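Local structure of ABC transporter periplasmic peptide-binding protein (Pseudoalteromonas, 4QFL) at residues 38-41 / 46-49; 374-379 / 391-396; 383-388 / 412-417; 419-424 / 429-434. The protein binds dipeptides such as Ala-Phe in the periplasm and probably delivers them to an ABC transporter for uptake into the cell. All coordinates share one frame; numbering follows the deposited sequence.

Interaction 1: 38-41 / 46-49; sequences NPVS and VTTT. With PHE (phenylalanine), chain D; ALA (alanine), chain C.
Val40 packs against Thr47, and Ser41 against Val46, within the loop that links strand 30-35 to helix 50-60 and carries part of the dipeptide pocket of this periplasmic binding protein. The CG2 methyl of Val40 reaches across to the side chain of Thr47, 3.5 Å from its OG1, and the two side chains meet at a slant. One residue further out, the CG2 methyl of Val46 is wedged against Ser41, with Ser41 CB 3.3 Å from Val46 CG2, closer than ordinary van der Waals contact. Thr47 OG1 lies anti to its own backbone N (chi1 -166°), which turns it forward along the chain to accept from Thr49 N and close an ST turn. A valine in place of Thr47 would probably leave Thr49 N without this acceptor and loosen the turn ahead of the helix. Thr48, inside this turn, also meets the ligand: the peptide nitrogen of the bound dipeptide, PHE N, donates to Thr48 O at 2.9 Å.

Interaction 2: 374-379 / 391-396; sequences MSIWAM and KMAELM
A chi1 of -65° splits the side chain of Ile376, sending its two branches from strand 374-378 to different residues of helix 391-396. CG2 rests on the methyl of Ala393, 4.1 Å from its CB. The other branch extends through CG1 in a straight chain (chi2 -178°), and its CD1 ends 4.1 Å from Met396 CB; the two side chains cross at about a right angle. Ala378, two residues further along the same face of the strand, adds a third touch, its CB 4.0 Å from Ala393 CB. Ala393 is thus the shared point, its single methyl meeting both strand residues. The small alanines allow the backbones to approach to 6.4 Å between Ala378 CA and Ala393 CA. All four residues are buried, and the contact is purely apolar. The segment axes lie 8.6 Å apart at 161°, nearly antiparallel, the packing expected of a beta-alpha-beta crossover, here strand 373-378, helix 389-401 and strand 406-410.

Interaction 3: 383-388 / 412-417; sequences RIYNPN and YEWNTF. With PHE (phenylalanine), chain D.
Trp414 meets Arg383 and Tyr385 where the two segments close round the carboxylate of the bound phenylalanine. Along 412-417, Tyr412 leads in, its ring in a cation-pi contact with Arg420. Glu413 is the N-cap of the helix: its OE1 takes both Thr416 N and Thr416 OG1, while OE2 receives Asn415 N from above the carboxylate plane. Trp414 follows, its extended chi1 of -178° carrying the indole away from its own backbone N and into the pocket. Arg383 CD lies over one face of that indole near the rim, and Arg383 NE is 3.5 Å from Trp414 CZ2, the guanidinium and ring planes being 46° apart. The indole covers one face of the guanidinium, whose NE and NH2 side faces the ligand carboxylate: Arg383 NE donates to PHE O at 3.0 Å (163°), and Arg383 NH2 to PHE OXT at 3.0 Å. Tyr385 OH also donates to PHE O, at 2.6 Å, and stands 4.1 Å from Trp414 CH2. Arg383 NH1 forms a salt bridge with Glu36, which probably fixes the guanidinium. Further on, Asn415 ND2 bonds to Asn38 O, and Phe417 packs on Val429 of strand 428-434, while Tyr385 touches strand 291-297.

Interaction 4: 419-424 / 429-434; sequences QRIGEH and VLLGWA. With ALA (alanine), chain C; PHE (phenylalanine), chain D.
Ile421, near the end of helix 414-422, packs on Val429 and Leu431 of strand 428-434, the strand that continues into the dipeptide pocket of this solute-binding fold. The close part of the contact is the meeting of Ile421 and Val429, tip to tip, with Ile421 CD1 3.6 Å from Val429 CG2. Looser is the touch with Leu431, where the two side chains run alongside one another, pointing opposite ways, and Ile421 CG2 stays 4.0 Å from Leu431 CD1. The other methyl, Leu431 CD2, turns to the ligand and lies 3.6 Å from PHE CD1. Away from this buried core the helix ends in a Schellman motif with His424 as its exposed C-prime residue, His424 N bonding to Ile421 O. At the far end of the strand Trp433 lays one ring face against the ligand, with ALA N 3.0 Å above the ring plane. A serine in place of Trp433 would probably strip the ligand's amino group of this aromatic cover and open a gap beside it. Asp436 OD1 also bonds this amino group, and the Ala434 backbone pairs with the dipeptide's alanine: Ala434 N donates to ALA O, and ALA N to Ala434 O at 2.8 Å.

Overall arrangement
Interactions 1, 3 and 4 surround the bound dipeptide, their centres 9 to 14 Å apart, and all three touch its phenylalanine; interactions 1 and 4 also reach the alanine. Interaction 2 lies farther out, its centre 24 Å from that of interaction 1 and about 12 Å from that of interaction 3. Along the chain interaction 1 comes first, the segments of interactions 2 and 3 then alternate, and interaction 4 follows. Interactions 3 and 4 share helix 414-422, whereas 2 and 4 are joined through neighbouring parallel strands 373-378 and 428-434. The pocket is thus assembled from loops, a helix start and a strand end drawn from separate parts of the chain, with interaction 2 in the beta-alpha-beta framework behind it.

Interaction 1: 38-41 / 46-49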
loop_
_atom_site.group_PDB
_atom_site.type_symbol
_atom_site.label_atom_id
_atom_site.label_comp_id
_atom_site.label_asym_id
_atom_site.label_seq_id
_atom_site.Cartn_x
_atom_site.Cartn_y
_atom_site.Cartn_z
ATOM N N ASN A 38 -8.092 11.082 5.644
ATOM C CA ASN A 38 -8.802 10.472 6.746
ATOM C C ASN A 38 -8.540 8.955 6.745
ATOM O O ASN A 38 -8.498 8.337 5.679
ATOM C CB ASN A 38 -10.281 10.807 6.518
ATOM C CG ASN A 38 -11.167 10.431 7.669
ATOM O OD1 ASN A 38 -12.090 9.641 7.499
ATOM N ND2 ASN A 38 -10.921 11.010 8.838
ATOM N N PRO A 39 -8.333 8.343 7.927
ATOM C CA PRO A 39 -8.188 6.879 7.930
ATOM C C PRO A 39 -9.545 6.219 7.746
ATOM O O PRO A 39 -10.526 6.700 8.310
ATOM C CB PRO A 39 -7.663 6.582 9.338
ATOM C CG PRO A 39 -8.259 7.674 10.180
ATOM C CD PRO A 39 -8.302 8.900 9.293
ATOM N N VAL A 40 -9.600 5.136 6.978
ATOM C CA VAL A 40 -10.872 4.475 6.663
ATOM C C VAL A 40 -11.303 3.518 7.765
ATOM O O VAL A 40 -12.432 3.048 7.793
ATOM C CB VAL A 40 -10.809 3.699 5.331
ATOM C CG1 VAL A 40 -10.597 4.650 4.171
ATOM C CG2 VAL A 40 -9.719 2.654 5.374
ATOM N N SER A 41 -10.385 3.236 8.677
ATOM C CA SER A 41 -10.632 2.281 9.736
ATOM C C SER A 41 -9.475 2.377 10.716
ATOM O O SER A 41 -8.469 3.024 10.432
ATOM C CB SER A 41 -10.707 0.875 9.142
ATOM O OG SER A 41 -11.067 -0.082 10.119
ATOM N N VAL A 46 -8.505 -4.124 6.826
ATOM C CA VAL A 46 -9.632 -3.793 5.971
ATOM C C VAL A 46 -9.301 -2.811 4.836
ATOM O O VAL A 46 -10.182 -2.399 4.077
ATOM C CB VAL A 46 -10.825 -3.290 6.816
ATOM C CG1 VAL A 46 -11.129 -4.275 7.948
ATOM C CG2 VAL A 46 -10.558 -1.924 7.376
ATOM N N THR A 47 -8.024 -2.460 4.702
ATOM C CA THR A 47 -7.622 -1.496 3.694
ATOM C C THR A 47 -6.261 -1.819 3.077
ATOM O O THR A 47 -5.443 -2.512 3.691
ATOM C CB THR A 47 -7.552 -0.096 4.311
ATOM O OG1 THR A 47 -7.483 0.876 3.269
ATOM C CG2 THR A 47 -6.320 0.027 5.178
ATOM N N THR A 48 -6.038 -1.324 1.857
ATOM C CA THR A 48 -4.709 -1.276 1.274
ATOM C C THR A 48 -4.309 0.167 0.994
ATOM O O THR A 48 -3.413 0.425 0.194
ATOM C CB THR A 48 -4.612 -2.060 -0.032
ATOM O OG1 THR A 48 -5.524 -1.515 -0.991
ATOM C CG2 THR A 48 -4.933 -3.517 0.206
ATOM N N THR A 49 -4.955 1.117 1.653
ATOM C CA THR A 49 -4.615 2.515 1.409
ATOM C C THR A 49 -3.546 3.038 2.349
ATOM O O THR A 49 -3.732 3.069 3.552
ATOM C CB THR A 49 -5.833 3.413 1.520
ATOM O OG1 THR A 49 -6.767 3.030 0.505
ATOM C CG2 THR A 49 -5.417 4.865 1.327
HETATM N N PHE D . -1.714 1.724 -1.757
HETATM C CA PHE D . -1.978 2.881 -2.604
HETATM C C PHE D . -1.428 4.129 -1.953
HETATM O O PHE D . -0.961 5.036 -2.634
HETATM C CB PHE D . -3.479 3.062 -2.800
HETATM C CG PHE D . -4.103 2.034 -3.677
HETATM C CD1 PHE D . -3.540 1.711 -4.901
HETATM C CD2 PHE D . -5.257 1.393 -3.287
HETATM C CE1 PHE D . -4.115 0.778 -5.718
HETATM C CE2 PHE D . -5.841 0.456 -4.098
HETATM C CZ PHE D . -5.271 0.142 -5.315
HETATM O OXT PHE D . -1.449 4.257 -0.728
HETATM N N ALA C . 0.733 -0.833 -1.012
HETATM C CA ALA C . -0.339 0.072 -0.609
HETATM C C ALA C . -0.492 1.213 -1.613
HETATM O O ALA C . 0.478 1.614 -2.255
HETATM C CB ALA C . -0.077 0.622 0.796
#

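Interaction 2: 374-379 / 391-396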
loop_
_atom_site.group_PDB
_atom_site.type_symbol
_atom_site.label_atom_id
_atom_site.label_comp_id
_atom_site.label_asym_id
_atom_site.label_seq_id
_atom_site.Cartn_x
_atom_site.Cartn_y
_atom_site.Cartn_z
ATOM N N MET A 374 -12.308 10.321 -23.761
ATOM C CA MET A 374 -12.043 9.424 -22.650
ATOM C C MET A 374 -11.834 10.209 -21.370
ATOM O O MET A 374 -11.537 11.408 -21.402
ATOM C CB MET A 374 -10.804 8.576 -22.922
ATOM C CG MET A 374 -9.511 9.371 -23.001
ATOM S SD MET A 374 -8.102 8.297 -23.293
ATOM C CE MET A 374 -8.174 7.239 -21.842
ATOM N N SER A 375 -11.990 9.523 -20.242
ATOM C CA SER A 375 -11.639 10.098 -18.959
ATOM C C SER A 375 -10.259 9.601 -18.530
ATOM O O SER A 375 -9.826 8.495 -18.882
ATOM C CB SER A 375 -12.701 9.800 -17.889
ATOM O OG SER A 375 -12.872 8.402 -17.660
ATOM N N ILE A 376 -9.558 10.464 -17.812
ATOM C CA ILE A 376 -8.402 10.062 -17.044
ATOM C C ILE A 376 -8.692 10.451 -15.619
ATOM O O ILE A 376 -8.869 11.623 -15.306
ATOM C CB ILE A 376 -7.133 10.774 -17.490
ATOM C CG1 ILE A 376 -6.768 10.362 -18.913
ATOM C CG2 ILE A 376 -5.987 10.469 -16.522
ATOM C CD1 ILE A 376 -5.482 11.000 -19.406
ATOM N N TRP A 377 -8.762 9.457 -14.754
ATOM C CA TRP A 377 -8.966 9.703 -13.353
ATOM C C TRP A 377 -7.643 10.045 -12.677
ATOM O O TRP A 377 -6.653 9.343 -12.868
ATOM C CB TRP A 377 -9.611 8.478 -12.731
ATOM C CG TRP A 377 -11.059 8.392 -13.071
ATOM C CD1 TRP A 377 -11.620 8.433 -14.316
ATOM C CD2 TRP A 377 -12.139 8.243 -12.149
ATOM N NE1 TRP A 377 -12.991 8.324 -14.223
ATOM C CE2 TRP A 377 -13.330 8.208 -12.901
ATOM C CE3 TRP A 377 -12.210 8.130 -10.757
ATOM C CZ2 TRP A 377 -14.575 8.064 -12.306
ATOM C CZ3 TRP A 377 -13.437 7.997 -10.175
ATOM C CH2 TRP A 377 -14.609 7.963 -10.944
ATOM N N ALA A 378 -7.638 11.129 -11.902
ATOM C CA ALA A 378 -6.425 11.648 -11.270
ATOM C C ALA A 378 -6.550 11.719 -9.753
ATOM O O ALA A 378 -7.515 12.278 -9.231
ATOM C CB ALA A 378 -6.079 13.027 -11.825
ATOM N N MET A 379 -5.559 11.164 -9.053
ATOM C CA MET A 379 -5.500 11.199 -7.589
ATOM C C MET A 379 -5.464 12.634 -7.060
ATOM O O MET A 379 -4.810 13.498 -7.650
ATOM C CB MET A 379 -4.277 10.418 -7.092
ATOM C CG MET A 379 -4.241 9.001 -7.612
ATOM S SD MET A 379 -2.756 8.078 -7.160
ATOM C CE MET A 379 -1.583 8.795 -8.304
ATOM N N LYS A 391 -1.600 17.474 -12.321
ATOM C CA LYS A 391 -0.670 18.061 -13.281
ATOM C C LYS A 391 -0.343 17.054 -14.376
ATOM O O LYS A 391 -0.319 17.391 -15.561
ATOM C CB LYS A 391 0.608 18.488 -12.568
ATOM C CG LYS A 391 1.704 19.034 -13.454
ATOM C CD LYS A 391 1.359 20.398 -14.011
ATOM C CE LYS A 391 2.594 21.095 -14.604
ATOM N NZ LYS A 391 2.279 22.021 -15.754
ATOM N N MET A 392 -0.089 15.811 -13.981
ATOM C CA MET A 392 0.190 14.768 -14.953
ATOM C C MET A 392 -0.982 14.558 -15.909
ATOM O O MET A 392 -0.783 14.375 -17.106
ATOM C CB MET A 392 0.531 13.453 -14.261
ATOM C CG MET A 392 0.968 12.381 -15.226
ATOM S SD MET A 392 1.469 10.861 -14.413
ATOM C CE MET A 392 2.800 11.444 -13.366
ATOM N N ALA A 393 -2.198 14.571 -15.383
ATOM C CA ALA A 393 -3.381 14.358 -16.210
ATOM C C ALA A 393 -3.598 15.521 -17.182
ATOM O O ALA A 393 -4.051 15.326 -18.312
ATOM C CB ALA A 393 -4.621 14.136 -15.336
ATOM N N GLU A 394 -3.269 16.729 -16.739
ATOM C CA GLU A 394 -3.355 17.892 -17.606
ATOM C C GLU A 394 -2.311 17.841 -18.727
ATOM O O GLU A 394 -2.596 18.208 -19.866
ATOM C CB GLU A 394 -3.235 19.184 -16.794
ATOM C CG GLU A 394 -4.412 19.410 -15.851
ATOM C CD GLU A 394 -4.144 20.478 -14.795
ATOM O OE1 GLU A 394 -3.009 20.996 -14.710
ATOM O OE2 GLU A 394 -5.084 20.795 -14.043
ATOM N N LEU A 395 -1.107 17.382 -18.415
ATOM C CA LEU A 395 -0.100 17.243 -19.454
ATOM C C LEU A 395 -0.547 16.220 -20.494
ATOM O O LEU A 395 -0.391 16.430 -21.699
ATOM C CB LEU A 395 1.253 16.865 -18.858
ATOM C CG LEU A 395 1.976 18.018 -18.151
ATOM C CD1 LEU A 395 2.924 17.501 -17.086
ATOM C CD2 LEU A 395 2.712 18.916 -19.149
ATOM N N MET A 396 -1.115 15.113 -20.029
ATOM C CA MET A 396 -1.573 14.060 -20.936
ATOM C C MET A 396 -2.774 14.515 -21.762
ATOM O O MET A 396 -2.911 14.150 -22.928
ATOM C CB MET A 396 -1.905 12.791 -20.157
ATOM C CG MET A 396 -0.702 12.149 -19.498
ATOM S SD MET A 396 -1.225 10.894 -18.322
ATOM C CE MET A 396 -0.182 9.531 -18.822
#

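Interaction 3: 383-388 / 412-417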
loop_
_atom_site.group_PDB
_atom_site.type_symbol
_atom_site.label_atom_id
_atom_site.label_comp_id
_atom_site.label_asym_id
_atom_site.label_seq_id
_atom_site.Cartn_x
_atom_site.Cartn_y
_atom_site.Cartn_z
ATOM N N ARG A 383 1.422 11.078 -3.834
ATOM C CA ARG A 383 1.867 9.746 -3.411
ATOM C C ARG A 383 3.322 9.606 -3.810
ATOM O O ARG A 383 3.812 10.350 -4.664
ATOM C CB ARG A 383 1.068 8.627 -4.096
ATOM C CG ARG A 383 -0.412 8.895 -4.294
ATOM C CD ARG A 383 -1.129 9.096 -2.978
ATOM N NE ARG A 383 -0.952 7.982 -2.057
ATOM C CZ ARG A 383 -0.709 8.115 -0.751
ATOM N NH1 ARG A 383 -0.584 9.320 -0.200
ATOM N NH2 ARG A 383 -0.571 7.039 0.010
ATOM N N ILE A 384 4.015 8.650 -3.210
ATOM C CA ILE A 384 5.408 8.426 -3.552
ATOM C C ILE A 384 5.571 8.237 -5.052
ATOM O O ILE A 384 6.483 8.792 -5.660
ATOM C CB ILE A 384 5.952 7.185 -2.856
ATOM C CG1 ILE A 384 5.854 7.350 -1.343
ATOM C CG2 ILE A 384 7.399 6.933 -3.271
ATOM C CD1 ILE A 384 6.154 6.079 -0.594
ATOM N N TYR A 385 4.692 7.443 -5.645
ATOM C CA TYR A 385 4.833 7.097 -7.052
ATOM C C TYR A 385 4.302 8.167 -8.005
ATOM O O TYR A 385 4.488 8.071 -9.208
ATOM C CB TYR A 385 4.171 5.753 -7.330
ATOM C CG TYR A 385 2.780 5.627 -6.760
ATOM C CD1 TYR A 385 1.679 6.075 -7.471
ATOM C CD2 TYR A 385 2.571 5.065 -5.512
ATOM C CE1 TYR A 385 0.404 5.961 -6.959
ATOM C CE2 TYR A 385 1.297 4.951 -4.990
ATOM C CZ TYR A 385 0.217 5.396 -5.720
ATOM O OH TYR A 385 -1.053 5.285 -5.213
ATOM N N ASN A 386 3.648 9.185 -7.463
ATOM C CA ASN A 386 3.103 10.257 -8.288
ATOM C C ASN A 386 2.767 11.506 -7.480
ATOM O O ASN A 386 1.707 11.595 -6.872
ATOM C CB ASN A 386 1.876 9.782 -9.070
ATOM C CG ASN A 386 1.437 10.784 -10.117
ATOM O OD1 ASN A 386 1.769 11.962 -10.039
ATOM N ND2 ASN A 386 0.691 10.317 -11.103
ATOM N N PRO A 387 3.758 12.504 -7.493
ATOM C CA PRO A 387 3.449 13.642 -6.605
ATOM C C PRO A 387 2.405 14.658 -7.098
ATOM O O PRO A 387 2.025 15.539 -6.340
ATOM C CB PRO A 387 4.804 14.325 -6.409
ATOM C CG PRO A 387 5.486 14.163 -7.704
ATOM C CD PRO A 387 5.161 12.763 -8.105
ATOM N N ASN A 388 1.948 14.537 -8.334
ATOM C CA ASN A 388 0.909 15.433 -8.842
ATOM C C ASN A 388 0.104 14.822 -9.984
ATOM O O ASN A 388 0.331 15.147 -11.155
ATOM C CB ASN A 388 1.525 16.770 -9.280
ATOM C CG ASN A 388 0.494 17.884 -9.406
ATOM O OD1 ASN A 388 -0.715 17.637 -9.500
ATOM N ND2 ASN A 388 0.970 19.120 -9.412
ATOM N N TYR A 412 -11.760 12.949 -7.259
ATOM C CA TYR A 412 -12.578 12.955 -6.049
ATOM C C TYR A 412 -11.683 12.786 -4.827
ATOM O O TYR A 412 -10.528 12.394 -4.954
ATOM C CB TYR A 412 -13.615 11.824 -6.066
ATOM C CG TYR A 412 -14.590 11.836 -7.230
ATOM C CD1 TYR A 412 -15.737 12.605 -7.192
ATOM C CD2 TYR A 412 -14.363 11.064 -8.353
ATOM C CE1 TYR A 412 -16.628 12.620 -8.258
ATOM C CE2 TYR A 412 -15.245 11.066 -9.421
ATOM C CZ TYR A 412 -16.373 11.846 -9.373
ATOM O OH TYR A 412 -17.251 11.844 -10.437
ATOM N N GLU A 413 -12.227 13.082 -3.652
ATOM C CA GLU A 413 -11.563 12.810 -2.377
ATOM C C GLU A 413 -10.862 11.443 -2.426
ATOM O O GLU A 413 -11.413 10.470 -2.953
ATOM C CB GLU A 413 -12.586 12.893 -1.221
ATOM C CG GLU A 413 -12.039 12.620 0.188
ATOM C CD GLU A 413 -11.893 11.143 0.483
ATOM O OE1 GLU A 413 -12.742 10.362 0.005
ATOM O OE2 GLU A 413 -10.931 10.758 1.178
ATOM N N TRP A 414 -9.651 11.386 -1.877
ATOM C CA TRP A 414 -8.775 10.215 -1.976
ATOM C C TRP A 414 -9.463 8.893 -1.716
ATOM O O TRP A 414 -9.434 8.011 -2.570
ATOM C CB TRP A 414 -7.590 10.381 -1.038
ATOM C CG TRP A 414 -6.537 9.292 -1.041
ATOM C CD1 TRP A 414 -5.885 8.815 0.055
ATOM C CD2 TRP A 414 -5.977 8.590 -2.169
ATOM N NE1 TRP A 414 -4.973 7.862 -0.307
ATOM C CE2 TRP A 414 -5.004 7.701 -1.662
ATOM C CE3 TRP A 414 -6.209 8.620 -3.545
ATOM C CZ2 TRP A 414 -4.257 6.851 -2.484
ATOM C CZ3 TRP A 414 -5.470 7.772 -4.360
ATOM C CH2 TRP A 414 -4.503 6.897 -3.823
ATOM N N ASN A 415 -10.078 8.743 -0.546
ATOM C CA ASN A 415 -10.750 7.483 -0.215
ATOM C C ASN A 415 -11.949 7.167 -1.121
ATOM O O ASN A 415 -12.177 6.016 -1.488
ATOM C CB ASN A 415 -11.176 7.457 1.259
ATOM C CG ASN A 415 -9.988 7.488 2.223
ATOM O OD1 ASN A 415 -8.963 6.830 2.010
ATOM N ND2 ASN A 415 -10.127 8.260 3.284
ATOM N N THR A 416 -12.714 8.193 -1.480
ATOM C CA THR A 416 -13.811 8.059 -2.427
ATOM C C THR A 416 -13.287 7.594 -3.772
ATOM O O THR A 416 -13.857 6.716 -4.414
ATOM C CB THR A 416 -14.497 9.418 -2.645
ATOM O OG1 THR A 416 -15.003 9.913 -1.400
ATOM C CG2 THR A 416 -15.644 9.287 -3.644
ATOM N N PHE A 417 -12.197 8.219 -4.190
ATOM C CA PHE A 417 -11.510 7.918 -5.435
ATOM C C PHE A 417 -11.183 6.435 -5.543
ATOM O O PHE A 417 -11.517 5.778 -6.540
ATOM C CB PHE A 417 -10.221 8.736 -5.471
ATOM C CG PHE A 417 -9.488 8.675 -6.769
ATOM C CD1 PHE A 417 -9.873 9.471 -7.828
ATOM C CD2 PHE A 417 -8.381 7.859 -6.916
ATOM C CE1 PHE A 417 -9.184 9.437 -9.018
ATOM C CE2 PHE A 417 -7.691 7.820 -8.100
ATOM C CZ PHE A 417 -8.092 8.612 -9.157
HETATM N N PHE D . -1.714 1.724 -1.757
HETATM C CA PHE D . -1.978 2.881 -2.604
HETATM C C PHE D . -1.428 4.129 -1.953
HETATM O O PHE D . -0.961 5.036 -2.634
HETATM C CB PHE D . -3.479 3.062 -2.800
HETATM C CG PHE D . -4.103 2.034 -3.677
HETATM C CD1 PHE D . -3.540 1.711 -4.901
HETATM C CD2 PHE D . -5.257 1.393 -3.287
HETATM C CE1 PHE D . -4.115 0.778 -5.718
HETATM C CE2 PHE D . -5.841 0.456 -4.098
HETATM C CZ PHE D . -5.271 0.142 -5.315
HETATM O OXT PHE D . -1.449 4.257 -0.728
#

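Interaction 4: 419-424 / 429-434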
loop_
_atom_site.group_PDB
_atom_site.type_symbol
_atom_site.label_atom_id
_atom_site.label_comp_id
_atom_site.label_asym_id
_atom_site.label_seq_id
_atom_site.Cartn_x
_atom_site.Cartn_y
_atom_site.Cartn_z
ATOM N N GLN A 419 -12.406 3.928 -3.930
ATOM C CA GLN A 419 -13.648 3.168 -3.967
ATOM C C GLN A 419 -14.243 3.109 -5.380
ATOM O O GLN A 419 -14.628 2.048 -5.860
ATOM C CB GLN A 419 -14.634 3.785 -2.961
ATOM C CG GLN A 419 -16.034 3.237 -3.000
ATOM C CD GLN A 419 -16.146 1.879 -2.345
ATOM O OE1 GLN A 419 -15.179 1.111 -2.293
ATOM N NE2 GLN A 419 -17.336 1.570 -1.832
ATOM N N ARG A 420 -14.299 4.252 -6.049
ATOM C CA ARG A 420 -14.899 4.322 -7.374
ATOM C C ARG A 420 -14.007 3.700 -8.457
ATOM O O ARG A 420 -14.497 3.244 -9.497
ATOM C CB ARG A 420 -15.328 5.760 -7.704
ATOM C CG ARG A 420 -16.516 6.245 -6.835
ATOM C CD ARG A 420 -16.990 7.674 -7.164
ATOM N NE ARG A 420 -18.017 8.153 -6.232
ATOM C CZ ARG A 420 -18.574 9.365 -6.270
ATOM N NH1 ARG A 420 -18.220 10.246 -7.192
ATOM N NH2 ARG A 420 -19.493 9.703 -5.382
ATOM N N ILE A 421 -12.705 3.645 -8.200
ATOM C CA ILE A 421 -11.794 2.913 -9.076
ATOM C C ILE A 421 -11.964 1.393 -8.878
ATOM O O ILE A 421 -11.860 0.614 -9.834
ATOM C CB ILE A 421 -10.313 3.345 -8.869
ATOM C CG1 ILE A 421 -10.095 4.807 -9.289
ATOM C CG2 ILE A 421 -9.397 2.479 -9.681
ATOM C CD1 ILE A 421 -10.169 5.044 -10.803
ATOM N N GLY A 422 -12.231 0.983 -7.641
ATOM C CA GLY A 422 -12.523 -0.411 -7.353
ATOM C C GLY A 422 -13.835 -0.854 -7.980
ATOM O O GLY A 422 -14.057 -2.046 -8.203
ATOM N N GLU A 423 -14.707 0.113 -8.258
ATOM C CA GLU A 423 -15.986 -0.138 -8.920
ATOM C C GLU A 423 -15.855 0.052 -10.417
ATOM O O GLU A 423 -16.852 0.116 -11.132
ATOM C CB GLU A 423 -17.059 0.804 -8.377
ATOM C CG GLU A 423 -17.398 0.582 -6.915
ATOM C CD GLU A 423 -18.167 1.736 -6.304
ATOM O OE1 GLU A 423 -18.656 2.592 -7.063
ATOM O OE2 GLU A 423 -18.284 1.795 -5.061
ATOM N N HIS A 424 -14.611 0.139 -10.874
ATOM C CA HIS A 424 -14.266 0.377 -12.274
ATOM C C HIS A 424 -15.164 1.378 -13.034
ATOM O O HIS A 424 -15.572 1.129 -14.172
ATOM C CB HIS A 424 -14.101 -0.949 -13.033
ATOM C CG HIS A 424 -15.378 -1.704 -13.232
ATOM N ND1 HIS A 424 -15.880 -2.576 -12.292
ATOM C CD2 HIS A 424 -16.239 -1.733 -14.275
ATOM C CE1 HIS A 424 -17.009 -3.099 -12.741
ATOM N NE2 HIS A 424 -17.249 -2.602 -13.940
ATOM N N VAL A 429 -7.034 5.601 -15.389
ATOM C CA VAL A 429 -6.693 6.231 -14.124
ATOM C C VAL A 429 -5.189 6.290 -13.940
ATOM O O VAL A 429 -4.456 5.387 -14.358
ATOM C CB VAL A 429 -7.297 5.468 -12.930
ATOM C CG1 VAL A 429 -6.875 4.013 -12.980
ATOM C CG2 VAL A 429 -6.879 6.108 -11.609
ATOM N N LEU A 430 -4.753 7.367 -13.301
ATOM C CA LEU A 430 -3.383 7.513 -12.863
ATOM C C LEU A 430 -3.333 7.018 -11.433
ATOM O O LEU A 430 -3.915 7.618 -10.544
ATOM C CB LEU A 430 -2.960 8.981 -12.910
ATOM C CG LEU A 430 -2.931 9.610 -14.299
ATOM C CD1 LEU A 430 -2.663 11.104 -14.206
ATOM C CD2 LEU A 430 -1.912 8.911 -15.182
ATOM N N LEU A 431 -2.645 5.908 -11.227
ATOM C CA LEU A 431 -2.510 5.332 -9.904
ATOM C C LEU A 431 -1.121 4.713 -9.782
ATOM O O LEU A 431 -0.195 5.111 -10.469
ATOM C CB LEU A 431 -3.586 4.269 -9.666
ATOM C CG LEU A 431 -4.547 4.569 -8.514
ATOM C CD1 LEU A 431 -5.804 3.714 -8.568
ATOM C CD2 LEU A 431 -3.846 4.433 -7.175
ATOM N N GLY A 432 -0.981 3.732 -8.905
ATOM C CA GLY A 432 0.290 3.060 -8.754
ATOM C C GLY A 432 0.308 2.201 -7.513
ATOM O O GLY A 432 -0.732 1.849 -6.977
ATOM N N TRP A 433 1.504 1.867 -7.059
ATOM C CA TRP A 433 1.642 1.017 -5.900
ATOM C C TRP A 433 2.923 1.363 -5.176
ATOM O O TRP A 433 3.983 1.471 -5.788
ATOM C CB TRP A 433 1.686 -0.435 -6.352
ATOM C CG TRP A 433 1.610 -1.463 -5.265
ATOM C CD1 TRP A 433 2.598 -2.339 -4.897
ATOM C CD2 TRP A 433 0.483 -1.759 -4.422
ATOM N NE1 TRP A 433 2.154 -3.149 -3.880
ATOM C CE2 TRP A 433 0.863 -2.814 -3.569
ATOM C CE3 TRP A 433 -0.808 -1.236 -4.306
ATOM C CZ2 TRP A 433 -0.002 -3.349 -2.614
ATOM C CZ3 TRP A 433 -1.666 -1.773 -3.345
ATOM C CH2 TRP A 433 -1.261 -2.806 -2.518
ATOM N N ALA A 434 2.812 1.561 -3.870
ATOM C CA ALA A 434 3.980 1.627 -3.017
ATOM C C ALA A 434 4.198 0.261 -2.340
ATOM O O ALA A 434 3.396 -0.184 -1.524
ATOM C CB ALA A 434 3.826 2.739 -1.998
HETATM N N ALA C . 0.733 -0.833 -1.012
HETATM C CA ALA C . -0.339 0.072 -0.609
HETATM C C ALA C . -0.492 1.213 -1.613
HETATM O O ALA C . 0.478 1.614 -2.255
HETATM C CB ALA C . -0.077 0.622 0.796
HETATM N N PHE D . -1.714 1.724 -1.757
HETATM C CA PHE D . -1.978 2.881 -2.604
HETATM C C PHE D . -1.428 4.129 -1.953
HETATM O O PHE D . -0.961 5.036 -2.634
HETATM C CB PHE D . -3.479 3.062 -2.800
HETATM C CG PHE D . -4.103 2.034 -3.677
HETATM C CD1 PHE D . -3.540 1.711 -4.901
HETATM C CD2 PHE D . -5.257 1.393 -3.287
HETATM C CE1 PHE D . -4.115 0.778 -5.718
HETATM C CE2 PHE D . -5.841 0.456 -4.098
HETATM C CZ PHE D . -5.271 0.142 -5.315
HETATM O OXT PHE D . -1.449 4.257 -0.728
#